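Local coordinates for protein N5-Carboxyaminoimidazole ribonucleotide synthetase (Staphylococcus aureus subsp. aureus, PDB 3ORQ) that catalyses the ATP-dependent joining of 5-aminoimidazole ribonucleotide and bicarbonate to give N5-carboxyaminoimidazole ribonucleotide in purine biosynthesis, at residues V126-V131 against E182-K187; P147-T152 against K160-I165; E194-V199 against T253-F258; Q213-R218 against H276-Y281. All blocks are in the same frame, centred on the assembly; numbering follows the deposited sequence.

Contact 1. Residues V126-V131 against E182-K187; sequences VPFISV and ECVAEK. With ADP (adenosine-5'-diphosphate), chain D.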
# COMPACT_ATOMS: atom_id res chain seq x y z
N VAL A 126 -11.12 25.97 -23.64
CA VAL A 126 -11.55 27.32 -23.34
C VAL A 126 -10.84 28.27 -24.28
O VAL A 126 -9.62 28.19 -24.44
CB VAL A 126 -11.27 27.70 -21.87
CG1 VAL A 126 -9.80 27.51 -21.53
CG2 VAL A 126 -11.68 29.14 -21.59
N PRO A 127 -11.60 29.18 -24.93
CA PRO A 127 -10.99 30.10 -25.90
C PRO A 127 -9.81 30.83 -25.27
O PRO A 127 -9.91 31.29 -24.11
CB PRO A 127 -12.14 31.05 -26.26
CG PRO A 127 -13.39 30.17 -26.11
CD PRO A 127 -13.08 29.21 -24.97
N PHE A 128 -8.72 30.95 -26.01
CA PHE A 128 -7.45 31.35 -25.39
C PHE A 128 -6.64 32.16 -26.36
O PHE A 128 -6.79 31.99 -27.57
CB PHE A 128 -6.63 30.09 -24.94
CG PHE A 128 -6.04 29.32 -26.11
CD1 PHE A 128 -6.74 28.26 -26.68
CD2 PHE A 128 -4.81 29.68 -26.65
CE1 PHE A 128 -6.20 27.56 -27.77
CE2 PHE A 128 -4.28 29.02 -27.74
CZ PHE A 128 -4.97 27.95 -28.31
N ILE A 129 -5.75 32.99 -25.82
CA ILE A 129 -4.79 33.77 -26.62
C ILE A 129 -3.46 33.98 -25.87
O ILE A 129 -3.45 34.13 -24.64
CB ILE A 129 -5.38 35.13 -27.10
CG1 ILE A 129 -4.51 35.78 -28.19
CG2 ILE A 129 -5.59 36.08 -25.94
CD1 ILE A 129 -4.08 34.82 -29.31
N SER A 130 -2.34 33.95 -26.60
CA SER A 130 -1.03 34.20 -26.00
C SER A 130 -0.77 35.69 -25.77
O SER A 130 -1.10 36.53 -26.61
CB SER A 130 0.11 33.57 -26.81
OG SER A 130 0.38 34.26 -28.01
N VAL A 131 -0.22 35.99 -24.60
CA VAL A 131 0.14 37.36 -24.22
C VAL A 131 1.51 37.42 -23.54
O VAL A 131 1.65 37.12 -22.35
CB VAL A 131 -0.97 38.03 -23.33
CG1 VAL A 131 -1.92 37.02 -22.75
CG2 VAL A 131 -0.36 38.88 -22.22
N GLU A 182 6.13 35.51 -19.79
CA GLU A 182 5.24 35.29 -20.92
C GLU A 182 4.00 34.57 -20.42
O GLU A 182 4.10 33.59 -19.66
CB GLU A 182 5.93 34.46 -22.01
CG GLU A 182 7.15 35.11 -22.67
CD GLU A 182 7.65 34.36 -23.91
OE1 GLU A 182 8.22 35.02 -24.82
OE2 GLU A 182 7.50 33.11 -23.99
N CYS A 183 2.83 35.03 -20.84
CA CYS A 183 1.58 34.51 -20.31
C CYS A 183 0.58 34.03 -21.35
O CYS A 183 0.79 34.19 -22.56
CB CYS A 183 0.93 35.56 -19.42
SG CYS A 183 1.72 35.75 -17.84
N VAL A 184 -0.50 33.42 -20.87
CA VAL A 184 -1.65 33.11 -21.70
C VAL A 184 -2.90 33.68 -21.05
O VAL A 184 -3.00 33.68 -19.82
CB VAL A 184 -1.92 31.61 -21.86
CG1 VAL A 184 -2.85 31.40 -23.04
CG2 VAL A 184 -0.64 30.81 -22.07
N ALA A 185 -3.84 34.15 -21.86
CA ALA A 185 -5.17 34.51 -21.37
C ALA A 185 -6.27 33.59 -21.94
O ALA A 185 -6.15 33.07 -23.05
CB ALA A 185 -5.46 35.97 -21.63
N GLU A 186 -7.33 33.39 -21.17
CA GLU A 186 -8.43 32.49 -21.54
C GLU A 186 -9.71 32.99 -20.86
O GLU A 186 -9.65 33.61 -19.79
CB GLU A 186 -8.12 31.04 -21.13
CG GLU A 186 -7.80 30.88 -19.66
CD GLU A 186 -7.70 29.45 -19.18
OE1 GLU A 186 -6.54 28.96 -19.11
OE2 GLU A 186 -8.77 28.83 -18.86
N LYS A 187 -10.86 32.72 -21.46
CA LYS A 187 -12.14 33.13 -20.86
C LYS A 187 -12.32 32.63 -19.41
O LYS A 187 -12.11 31.42 -19.11
CB LYS A 187 -13.31 32.61 -21.72
CG LYS A 187 -13.70 33.47 -22.94
CD LYS A 187 -14.87 32.82 -23.71
CE LYS A 187 -15.38 33.70 -24.88
NZ LYS A 187 -16.24 34.82 -24.42
PB ADP D . -2.98 25.03 -11.80
O1B ADP D . -2.28 24.45 -13.01
O2B ADP D . -3.79 24.13 -10.92
O3B ADP D . -2.06 25.94 -11.03
PA ADP D . -5.32 25.69 -13.28
O1A ADP D . -5.15 26.33 -14.63
O2A ADP D . -5.57 24.20 -13.21
O3A ADP D . -4.05 26.09 -12.35
O5' ADP D . -6.50 26.41 -12.46
C5' ADP D . -6.69 26.18 -11.07
C4' ADP D . -8.14 26.46 -10.73
O4' ADP D . -8.50 27.82 -11.06
C3' ADP D . -9.12 25.56 -11.49
O3' ADP D . -9.38 24.31 -10.85
C2' ADP D . -10.37 26.43 -11.54
O2' ADP D . -11.19 26.19 -10.41
C1' ADP D . -9.85 27.86 -11.54
N9 ADP D . -9.84 28.25 -12.97
C8 ADP D . -8.77 28.15 -13.79
N7 ADP D . -9.08 28.54 -15.05
C5 ADP D . -10.38 28.91 -15.02
C6 ADP D . -11.34 29.44 -16.02
N6 ADP D . -10.93 29.63 -17.30
N1 ADP D . -12.61 29.68 -15.60
C2 ADP D . -13.00 29.46 -14.32
N3 ADP D . -12.18 28.98 -13.35
C4 ADP D . -10.89 28.70 -13.65

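Contact 2. Residues P147-T152 against K160-I165; sequences PFIVKT and KGQVLI. With ADP (adenosine-5'-diphosphate), chain D.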
# COMPACT_ATOMS: atom_id res chain seq x y z
N PRO A 147 -15.43 38.48 -18.18
CA PRO A 147 -14.17 38.28 -17.45
C PRO A 147 -13.20 37.38 -18.22
O PRO A 147 -13.60 36.71 -19.16
CB PRO A 147 -14.60 37.59 -16.15
CG PRO A 147 -16.11 37.34 -16.27
CD PRO A 147 -16.47 37.55 -17.70
N PHE A 148 -11.92 37.42 -17.82
CA PHE A 148 -10.87 36.53 -18.33
C PHE A 148 -9.69 36.44 -17.35
O PHE A 148 -9.54 37.28 -16.45
CB PHE A 148 -10.39 36.95 -19.73
CG PHE A 148 -9.54 38.19 -19.75
CD1 PHE A 148 -10.12 39.46 -19.74
CD2 PHE A 148 -8.15 38.09 -19.82
CE1 PHE A 148 -9.33 40.60 -19.76
CE2 PHE A 148 -7.35 39.23 -19.84
CZ PHE A 148 -7.95 40.49 -19.82
N ILE A 149 -8.87 35.41 -17.52
CA ILE A 149 -7.80 35.16 -16.57
C ILE A 149 -6.45 34.97 -17.26
O ILE A 149 -6.36 34.26 -18.25
CB ILE A 149 -8.16 33.96 -15.64
CG1 ILE A 149 -7.00 33.62 -14.70
CG2 ILE A 149 -8.57 32.76 -16.46
CD1 ILE A 149 -7.46 32.96 -13.40
N VAL A 150 -5.43 35.63 -16.73
CA VAL A 150 -4.05 35.53 -17.23
C VAL A 150 -3.21 34.54 -16.38
O VAL A 150 -3.18 34.65 -15.16
CB VAL A 150 -3.38 36.91 -17.24
CG1 VAL A 150 -2.05 36.85 -17.92
CG2 VAL A 150 -4.28 37.91 -17.95
N LYS A 151 -2.58 33.55 -17.04
CA LYS A 151 -1.72 32.56 -16.37
C LYS A 151 -0.31 32.61 -16.94
O LYS A 151 -0.14 32.74 -18.15
CB LYS A 151 -2.27 31.13 -16.51
CG LYS A 151 -3.74 30.96 -16.14
CD LYS A 151 -4.28 29.57 -16.52
CE LYS A 151 -5.74 29.44 -16.15
NZ LYS A 151 -6.33 28.12 -16.56
N THR A 152 0.70 32.48 -16.07
CA THR A 152 2.07 32.27 -16.54
C THR A 152 2.08 30.96 -17.32
O THR A 152 1.33 30.03 -17.00
CB THR A 152 3.17 32.27 -15.40
OG1 THR A 152 3.23 31.02 -14.71
CG2 THR A 152 2.90 33.36 -14.39
N LYS A 160 -0.97 29.30 -8.38
CA LYS A 160 0.08 30.34 -8.48
C LYS A 160 0.27 30.84 -9.91
O LYS A 160 0.09 30.09 -10.89
CB LYS A 160 1.43 29.86 -7.89
CG LYS A 160 1.44 29.68 -6.38
CD LYS A 160 2.82 29.24 -5.86
CE LYS A 160 2.72 28.59 -4.48
NZ LYS A 160 3.98 27.91 -4.06
N GLY A 161 0.62 32.13 -10.02
CA GLY A 161 0.98 32.73 -11.30
C GLY A 161 -0.22 33.03 -12.18
O GLY A 161 -0.12 33.06 -13.41
N GLN A 162 -1.35 33.27 -11.54
CA GLN A 162 -2.59 33.60 -12.24
C GLN A 162 -3.19 34.91 -11.69
O GLN A 162 -3.11 35.16 -10.49
CB GLN A 162 -3.62 32.47 -12.08
CG GLN A 162 -3.12 31.09 -12.43
CD GLN A 162 -4.24 30.09 -12.48
OE1 GLN A 162 -5.40 30.47 -12.70
NE2 GLN A 162 -3.93 28.81 -12.24
N VAL A 163 -3.76 35.72 -12.58
CA VAL A 163 -4.46 36.94 -12.19
C VAL A 163 -5.83 36.98 -12.85
O VAL A 163 -5.95 36.98 -14.07
CB VAL A 163 -3.70 38.20 -12.63
CG1 VAL A 163 -4.58 39.44 -12.44
CG2 VAL A 163 -2.39 38.33 -11.87
N LEU A 164 -6.87 37.01 -12.02
CA LEU A 164 -8.22 37.06 -12.54
C LEU A 164 -8.57 38.48 -12.88
O LEU A 164 -8.42 39.38 -12.04
CB LEU A 164 -9.22 36.47 -11.54
CG LEU A 164 -10.68 36.19 -11.95
CD1 LEU A 164 -11.57 37.33 -11.53
CD2 LEU A 164 -10.84 35.92 -13.43
N ILE A 165 -9.01 38.70 -14.12
CA ILE A 165 -9.34 40.04 -14.58
C ILE A 165 -10.82 40.22 -14.87
O ILE A 165 -11.30 39.91 -15.97
CB ILE A 165 -8.51 40.44 -15.81
CG1 ILE A 165 -7.02 40.13 -15.55
CG2 ILE A 165 -8.75 41.91 -16.14
CD1 ILE A 165 -6.07 40.72 -16.58
PB ADP D . -2.98 25.03 -11.80
O1B ADP D . -2.28 24.45 -13.01
O2B ADP D . -3.79 24.13 -10.92
O3B ADP D . -2.06 25.94 -11.03
PA ADP D . -5.32 25.69 -13.28
O1A ADP D . -5.15 26.33 -14.63
O2A ADP D . -5.57 24.20 -13.21
O3A ADP D . -4.05 26.09 -12.35
O5' ADP D . -6.50 26.41 -12.46
C5' ADP D . -6.69 26.18 -11.07
C4' ADP D . -8.14 26.46 -10.73
O4' ADP D . -8.50 27.82 -11.06
C3' ADP D . -9.12 25.56 -11.49
O3' ADP D . -9.38 24.31 -10.85
C2' ADP D . -10.37 26.43 -11.54
O2' ADP D . -11.19 26.19 -10.41
C1' ADP D . -9.85 27.86 -11.54
N9 ADP D . -9.84 28.25 -12.97
C8 ADP D . -8.77 28.15 -13.79
N7 ADP D . -9.08 28.54 -15.05
C5 ADP D . -10.38 28.91 -15.02
C6 ADP D . -11.34 29.44 -16.02
N6 ADP D . -10.93 29.63 -17.30
N1 ADP D . -12.61 29.68 -15.60
C2 ADP D . -13.00 29.46 -14.32
N3 ADP D . -12.18 28.98 -13.35
C4 ADP D . -10.89 28.70 -13.65

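Contact 3. Residues E194-V199 against T253-F258; sequences EVSLTV and TFTVEF. With MG (magnesium ion), chain C; ADP (adenosine-5'-diphosphate), chain D.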
# COMPACT_ATOMS: atom_id res chain seq x y z
N GLU A 194 -16.04 20.82 -11.36
CA GLU A 194 -14.81 20.33 -11.99
C GLU A 194 -14.65 18.83 -11.81
O GLU A 194 -14.91 18.29 -10.73
CB GLU A 194 -13.59 21.03 -11.44
CG GLU A 194 -13.58 22.52 -11.74
CD GLU A 194 -12.35 23.18 -11.24
OE1 GLU A 194 -12.47 23.96 -10.29
OE2 GLU A 194 -11.26 22.88 -11.75
N VAL A 195 -14.23 18.16 -12.87
CA VAL A 195 -13.97 16.73 -12.79
C VAL A 195 -12.63 16.44 -13.42
O VAL A 195 -12.06 17.28 -14.13
CB VAL A 195 -15.07 15.84 -13.48
CG1 VAL A 195 -16.42 16.10 -12.85
CG2 VAL A 195 -15.09 16.05 -15.00
N SER A 196 -12.15 15.22 -13.18
CA SER A 196 -10.93 14.75 -13.84
C SER A 196 -11.04 13.27 -14.09
O SER A 196 -11.84 12.57 -13.47
CB SER A 196 -9.68 15.05 -12.99
OG SER A 196 -9.62 14.25 -11.82
N LEU A 197 -10.24 12.80 -15.03
CA LEU A 197 -10.25 11.42 -15.47
C LEU A 197 -8.80 10.95 -15.43
O LEU A 197 -7.92 11.48 -16.13
CB LEU A 197 -10.80 11.33 -16.88
CG LEU A 197 -11.12 9.93 -17.38
CD1 LEU A 197 -12.20 9.26 -16.53
CD2 LEU A 197 -11.54 9.98 -18.83
N THR A 198 -8.51 10.01 -14.56
CA THR A 198 -7.17 9.44 -14.47
C THR A 198 -7.10 8.19 -15.38
O THR A 198 -8.05 7.41 -15.43
CB THR A 198 -6.84 9.17 -13.03
OG1 THR A 198 -6.75 10.45 -12.35
CG2 THR A 198 -5.52 8.37 -12.90
N VAL A 199 -6.01 8.04 -16.12
CA VAL A 199 -5.92 7.06 -17.19
C VAL A 199 -4.55 6.40 -17.15
O VAL A 199 -3.56 7.01 -16.71
CB VAL A 199 -6.07 7.75 -18.62
CG1 VAL A 199 -6.04 6.73 -19.75
CG2 VAL A 199 -7.31 8.61 -18.73
N THR A 253 0.52 6.46 -16.07
CA THR A 253 -0.67 7.20 -15.68
C THR A 253 -0.58 8.67 -16.07
O THR A 253 0.47 9.30 -15.90
CB THR A 253 -0.90 7.01 -14.16
OG1 THR A 253 -1.26 5.63 -13.97
CG2 THR A 253 -2.02 7.93 -13.61
N PHE A 254 -1.67 9.21 -16.61
CA PHE A 254 -1.79 10.67 -16.80
C PHE A 254 -3.20 11.07 -16.41
O PHE A 254 -4.07 10.21 -16.26
CB PHE A 254 -1.45 11.08 -18.24
CG PHE A 254 -2.35 10.49 -19.27
CD1 PHE A 254 -2.18 9.17 -19.68
CD2 PHE A 254 -3.36 11.23 -19.83
CE1 PHE A 254 -3.04 8.59 -20.64
CE2 PHE A 254 -4.23 10.66 -20.80
CZ PHE A 254 -4.06 9.33 -21.19
N THR A 255 -3.42 12.35 -16.19
CA THR A 255 -4.73 12.81 -15.74
C THR A 255 -5.19 14.04 -16.54
O THR A 255 -4.43 14.98 -16.73
CB THR A 255 -4.71 13.18 -14.24
OG1 THR A 255 -4.25 12.07 -13.48
CG2 THR A 255 -6.11 13.61 -13.73
N VAL A 256 -6.43 14.03 -16.99
CA VAL A 256 -7.03 15.16 -17.71
C VAL A 256 -8.02 15.82 -16.77
O VAL A 256 -8.92 15.15 -16.25
CB VAL A 256 -7.76 14.67 -18.99
CG1 VAL A 256 -8.36 15.86 -19.83
CG2 VAL A 256 -6.86 13.83 -19.84
N GLU A 257 -7.83 17.13 -16.55
CA GLU A 257 -8.76 17.97 -15.79
C GLU A 257 -9.76 18.67 -16.69
O GLU A 257 -9.36 19.22 -17.70
CB GLU A 257 -8.00 19.08 -15.06
CG GLU A 257 -7.17 18.63 -13.89
CD GLU A 257 -6.53 19.79 -13.15
OE1 GLU A 257 -6.94 20.97 -13.33
OE2 GLU A 257 -5.60 19.53 -12.38
N PHE A 258 -11.03 18.70 -16.30
CA PHE A 258 -12.09 19.29 -17.11
C PHE A 258 -12.91 20.32 -16.32
O PHE A 258 -13.08 20.20 -15.12
CB PHE A 258 -13.11 18.25 -17.60
CG PHE A 258 -12.52 17.11 -18.39
CD1 PHE A 258 -11.91 16.05 -17.74
CD2 PHE A 258 -12.67 17.06 -19.77
CE1 PHE A 258 -11.40 14.97 -18.48
CE2 PHE A 258 -12.18 16.02 -20.51
CZ PHE A 258 -11.53 14.95 -19.85
MG MG C . -5.27 22.28 -12.00
PB ADP D . -2.98 25.03 -11.80
O1B ADP D . -2.28 24.45 -13.01
O2B ADP D . -3.79 24.13 -10.92
O3B ADP D . -2.06 25.94 -11.03
PA ADP D . -5.32 25.69 -13.28
O1A ADP D . -5.15 26.33 -14.63
O2A ADP D . -5.57 24.20 -13.21
O3A ADP D . -4.05 26.09 -12.35
O5' ADP D . -6.50 26.41 -12.46
C5' ADP D . -6.69 26.18 -11.07
C4' ADP D . -8.14 26.46 -10.73
O4' ADP D . -8.50 27.82 -11.06
C3' ADP D . -9.12 25.56 -11.49
O3' ADP D . -9.38 24.31 -10.85
C2' ADP D . -10.37 26.43 -11.54
O2' ADP D . -11.19 26.19 -10.41
C1' ADP D . -9.85 27.86 -11.54
N9 ADP D . -9.84 28.25 -12.97
C8 ADP D . -8.77 28.15 -13.79
N7 ADP D . -9.08 28.54 -15.05
C5 ADP D . -10.38 28.91 -15.02
C6 ADP D . -11.34 29.44 -16.02
N6 ADP D . -10.93 29.63 -17.30
N1 ADP D . -12.61 29.68 -15.60
C2 ADP D . -13.00 29.46 -14.32
N3 ADP D . -12.18 28.98 -13.35
C4 ADP D . -10.89 28.70 -13.65

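Contact 4. Residues Q213-R218 against H276-Y281; sequences QENEHR and HNSGHY. With ADP (adenosine-5'-diphosphate), chain D.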
# COMPACT_ATOMS: atom_id res chain seq x y z
N GLN A 213 -13.73 11.45 -11.30
CA GLN A 213 -13.63 12.00 -9.98
C GLN A 213 -14.04 13.47 -9.99
O GLN A 213 -13.85 14.18 -10.98
CB GLN A 213 -12.22 11.77 -9.37
CG GLN A 213 -11.04 12.01 -10.27
CD GLN A 213 -10.17 10.78 -10.54
OE1 GLN A 213 -10.50 9.64 -10.20
NE2 GLN A 213 -9.05 11.02 -11.19
N GLU A 214 -14.67 13.90 -8.89
CA GLU A 214 -15.21 15.24 -8.79
C GLU A 214 -14.36 16.06 -7.80
O GLU A 214 -14.10 15.64 -6.68
CB GLU A 214 -16.66 15.18 -8.34
CG GLU A 214 -17.23 16.53 -7.98
CD GLU A 214 -18.59 16.47 -7.30
OE1 GLU A 214 -18.96 17.51 -6.69
OE2 GLU A 214 -19.25 15.42 -7.35
N ASN A 215 -13.98 17.26 -8.22
CA ASN A 215 -12.93 18.01 -7.57
C ASN A 215 -13.36 19.43 -7.19
O ASN A 215 -13.76 20.27 -8.06
CB ASN A 215 -11.69 18.08 -8.49
CG ASN A 215 -11.15 16.70 -8.83
OD1 ASN A 215 -11.18 15.80 -7.99
ND2 ASN A 215 -10.63 16.53 -10.04
N GLU A 216 -13.26 19.72 -5.90
CA GLU A 216 -13.47 21.06 -5.42
C GLU A 216 -12.11 21.61 -5.06
O GLU A 216 -11.28 20.89 -4.45
CB GLU A 216 -14.40 21.08 -4.22
CG GLU A 216 -14.62 22.50 -3.71
CD GLU A 216 -15.57 22.59 -2.54
OE1 GLU A 216 -16.30 21.62 -2.26
OE2 GLU A 216 -15.58 23.65 -1.90
N HIS A 217 -11.88 22.86 -5.47
CA HIS A 217 -10.66 23.58 -5.11
C HIS A 217 -10.98 24.65 -4.06
O HIS A 217 -12.12 25.14 -3.97
CB HIS A 217 -10.01 24.22 -6.33
CG HIS A 217 -9.50 23.25 -7.34
ND1 HIS A 217 -10.33 22.63 -8.25
CD2 HIS A 217 -8.25 22.81 -7.61
CE1 HIS A 217 -9.61 21.83 -9.02
NE2 HIS A 217 -8.34 21.93 -8.66
N ARG A 218 -9.97 25.00 -3.27
CA ARG A 218 -10.06 26.10 -2.34
C ARG A 218 -8.79 26.92 -2.45
O ARG A 218 -7.68 26.40 -2.28
CB ARG A 218 -10.26 25.62 -0.90
CG ARG A 218 -11.73 25.60 -0.48
CD ARG A 218 -11.88 25.88 1.02
NE ARG A 218 -13.29 25.90 1.41
CZ ARG A 218 -13.76 25.56 2.62
NH1 ARG A 218 -12.93 25.15 3.60
NH2 ARG A 218 -15.07 25.62 2.85
N HIS A 276 -1.86 11.99 -10.33
CA HIS A 276 -2.32 13.35 -10.04
C HIS A 276 -3.00 13.33 -8.69
O HIS A 276 -3.58 12.31 -8.31
CB HIS A 276 -3.29 13.78 -11.16
CG HIS A 276 -3.89 15.14 -11.01
ND1 HIS A 276 -5.10 15.35 -10.37
CD2 HIS A 276 -3.50 16.36 -11.49
CE1 HIS A 276 -5.41 16.65 -10.43
NE2 HIS A 276 -4.45 17.28 -11.10
N ASN A 277 -2.94 14.46 -7.98
CA ASN A 277 -3.53 14.59 -6.64
C ASN A 277 -4.97 14.06 -6.57
O ASN A 277 -5.41 13.49 -5.54
CB ASN A 277 -3.52 16.07 -6.24
CG ASN A 277 -3.63 16.29 -4.74
OD1 ASN A 277 -3.94 15.37 -3.95
ND2 ASN A 277 -3.33 17.51 -4.34
N SER A 278 -5.72 14.21 -7.67
CA SER A 278 -7.13 13.81 -7.61
C SER A 278 -7.30 12.30 -7.72
O SER A 278 -8.44 11.77 -7.74
CB SER A 278 -7.96 14.52 -8.71
OG SER A 278 -7.48 14.20 -10.02
N GLY A 279 -6.19 11.58 -7.82
CA GLY A 279 -6.25 10.11 -7.97
C GLY A 279 -5.85 9.35 -6.73
O GLY A 279 -5.85 8.10 -6.73
N HIS A 280 -5.47 10.07 -5.68
CA HIS A 280 -4.92 9.41 -4.48
C HIS A 280 -5.91 8.46 -3.81
O HIS A 280 -5.48 7.41 -3.27
CB HIS A 280 -4.32 10.36 -3.48
CG HIS A 280 -3.15 11.12 -4.01
ND1 HIS A 280 -2.47 10.73 -5.14
CD2 HIS A 280 -2.58 12.28 -3.61
CE1 HIS A 280 -1.52 11.60 -5.41
NE2 HIS A 280 -1.55 12.55 -4.49
N TYR A 281 -7.23 8.77 -3.95
CA TYR A 281 -8.28 8.01 -3.29
C TYR A 281 -8.21 6.53 -3.74
O TYR A 281 -8.65 5.60 -3.01
CB TYR A 281 -9.66 8.59 -3.62
CG TYR A 281 -10.03 8.25 -5.04
CD1 TYR A 281 -9.53 9.01 -6.09
CD2 TYR A 281 -10.72 7.09 -5.33
CE1 TYR A 281 -9.77 8.66 -7.39
CE2 TYR A 281 -11.00 6.74 -6.66
CZ TYR A 281 -10.50 7.52 -7.68
OH TYR A 281 -10.73 7.21 -9.01
PB ADP D . -2.98 25.03 -11.80
O1B ADP D . -2.28 24.45 -13.01
O2B ADP D . -3.79 24.13 -10.92
O3B ADP D . -2.06 25.94 -11.03
PA ADP D . -5.32 25.69 -13.28
O1A ADP D . -5.15 26.33 -14.63
O2A ADP D . -5.57 24.20 -13.21
O3A ADP D . -4.05 26.09 -12.35
O5' ADP D . -6.50 26.41 -12.46
C5' ADP D . -6.69 26.18 -11.07
C4' ADP D . -8.14 26.46 -10.73
O4' ADP D . -8.50 27.82 -11.06
C3' ADP D . -9.12 25.56 -11.49
O3' ADP D . -9.38 24.31 -10.85
C2' ADP D . -10.37 26.43 -11.54
O2' ADP D . -11.19 26.19 -10.41
C1' ADP D . -9.85 27.86 -11.54
N9 ADP D . -9.84 28.25 -12.97
C8 ADP D . -8.77 28.15 -13.79
N7 ADP D . -9.08 28.54 -15.05
C5 ADP D . -10.38 28.91 -15.02
C6 ADP D . -11.34 29.44 -16.02
N6 ADP D . -10.93 29.63 -17.30
N1 ADP D . -12.61 29.68 -15.60
C2 ADP D . -13.00 29.46 -14.32
N3 ADP D . -12.18 28.98 -13.35
C4 ADP D . -10.89 28.70 -13.65

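Contact 1. Residues V126-V131 against E182-K187
Val126 packs against Glu186 and Lys187 beside the adenine of ADP, where two strands of the four-stranded antiparallel sheet of the ATP-grasp domain run side by side. The exocyclic amine of the base is gripped twice: ADP N6 donates to Glu186 OE2 at 2.8 Å and also to the backbone oxygen of Lys187. Each of these acceptors is touched by one methyl of Val126. CG1, lying between the backbone N and the carbonyl carbon (chi1 55°), comes within 3.2 Å of Glu186 OE2, the two side chains crossing at about a right angle, while CG2 sits 3.4 Å from Lys187 O. The other carboxylate oxygen, Glu186 OE1, makes salt bridges to Lys115 and Lys151, so both oxygens of the carboxylate are engaged.

One step outward, Lys187 N donates to Pro127 O at 3.2 Å, and the lysine CD lies against the proline ring. The ladder then continues with reciprocal backbone bonds between Ile129 and Ala185 and between Val131 and Cys183. Phe128, Ser130 and Val184 face helix 111-120, and the CG1 of Val184 rests 3.2 Å from Ile129 O. On the reverse of the sheet Ile129, Val131, Cys183 and Ala185 meet helices 136-143 and 171-178. There Val131 CG1 lies 3.9 Å from Ala185 CB.

Contact 2. Residues P147-T152 against K160-I165
Lys151 and Gln162 lie side by side and point the same way, from one face of an antiparallel beta hairpin in the ATP-grasp domain toward ADP. The lysine is extended beyond CG, and its NZ donates to both ADP N7 and ADP O1A, the latter at 2.9 Å, tying base to alpha-phosphate; Glu186 supplies the counter-charge. Next to it, the aliphatic part of Gln162 packs with its CG 3.8 Å from Lys151 CG. The amide NE2 then reaches ADP O3A in a weak hydrogen bond, while Gln162 OE1 lies 3.3 Å from Ile149 CD1, where the two side chains cross obliquely.

A second pair on the reverse face is also parallel in direction but wholly apolar. Phe148 turns its ring so that Ile165 CB stands over one face, 4.1 Å from the centroid of the Phe148 ring and 15° off the normal. The Ile165 CD1 extends further, to 3.6 Å from Val150 CG2, on the side covered by helix 171-178. The segment joining the strands holds residues of the ATP site, and Gly161, at the end of that loop, has a positive phi (77°), which a residue without CB adopts readily. Its carbonyl oxygen, Gly161 O, accepts from Thr152 N at 2.8 Å.

Contact 3. Residues E194-V199 against T253-F258
Phe258 and Val199 bury more surface across this pairing than any other residues, one at each end. The Phe258 ring offers its edge to the opposite strand: Val195 O lies near the ring plane, and the CE1 of Phe258 is 4.0 Å from Leu197 CB. Val195 CG2 adds a contact at Phe258 CB. At the far end the arrangement is reversed, since Val199 covers a ring face. Val199 CB stands 3.9 Å from the centroid of the Phe254 ring, 24° off the normal, with Val199 CG1 3.6 Å from Phe254 CZ. Phe254 CG lies between its backbone N and carbonyl carbon (chi1 61°), a placement that starts the ring off alongside Val199.

These are neighbouring interior strands of the large antiparallel sheet to which the ATP-grasp domain contributes. Leu197, Phe254 and Val256 pack on helix 234-245, while polar residues line the opposite face. There Thr198 OG1 and Thr255 OG1 share a hydrogen bond of 3.2 Å. Closer to the nucleotide, Glu257 OE1 binds the magnesium ion at 2.5 Å, Glu270 completing the protein ligands and His276 holding the other oxygen of Glu257. Glu194 clasps the ribose with both carboxylate oxygens, OE1 accepting from ADP O2' at 2.6 Å and OE2 from ADP O3'.

Contact 4. Residues Q213-R218 against H276-Y281
Gln213 and Asn215, on a beta strand, meet Ser278, in a short 3-10 turn, and Tyr281 just after it without any backbone ladder: the strand makes this contact through its side chains. Gln213 does most of the work. Its chain bends at chi2 (-117°), which brings CD to 3.4 Å from Ser278 O and 3.8 Å from Tyr281 CE1. The glutamine and the tyrosine cross at about a right angle, amide and ring planes 72° apart, and the amide comes in at the ring edge near the phenol oxygen. Asn215 presents its flat end to the serine methylene, with Asn215 CG 3.9 Å from Ser278 CB.

The turn that receives them is internally braced. Ser278 N donates to His276 ND1 at 3.0 Å, reaching it from 37° outside the imidazole plane, while Ser278 OG lies 2.7 Å from the same His276 ND1 and is hydrogen-bonded to it. Gly279 N closes the turn on His276 O. Further along the strand, His217 turns its ring toward the nucleotide: ADP O3' sits over one face, 3.1 Å above the plane and offset toward the rim.

Taken together, the chemistry suggests a second-shell role for this ATP-grasp loop. The glutamine and asparagine both pack against Ser278. That serine, whose OG also bonds to Ser196, meets His276 ND1 through both its N-H and its hydroxyl, which probably helps fix the ring with His276 NE2 hydrogen-bonded to the magnesium ligand Glu257.

How the contacts relate
These contacts illustrate how an ATP-grasp domain holds a nucleotide between two antiparallel sheets. Contacts 1 and 2 are neighbours in the smaller one, centres 9 Å apart; Glu186 OE1 and Lys151 NZ join them in a 2.7 Å salt bridge, contact 2 nesting within the loop closed by contact 1. Contacts 3 and 4 are also 9 Å apart and alternate along the chain, linked by Ser196 OG to Ser278 OG and by Glu257 OE2 to His276 NE2, each 2.8 Å. Between the pairs, centres lie 21 to 25 Å apart, nearest atoms about 8 to 12 Å; ADP spans the interval, adenine at contacts 1 and 2, phosphates also at 2, ribose at 3 and 4, magnesium at 3.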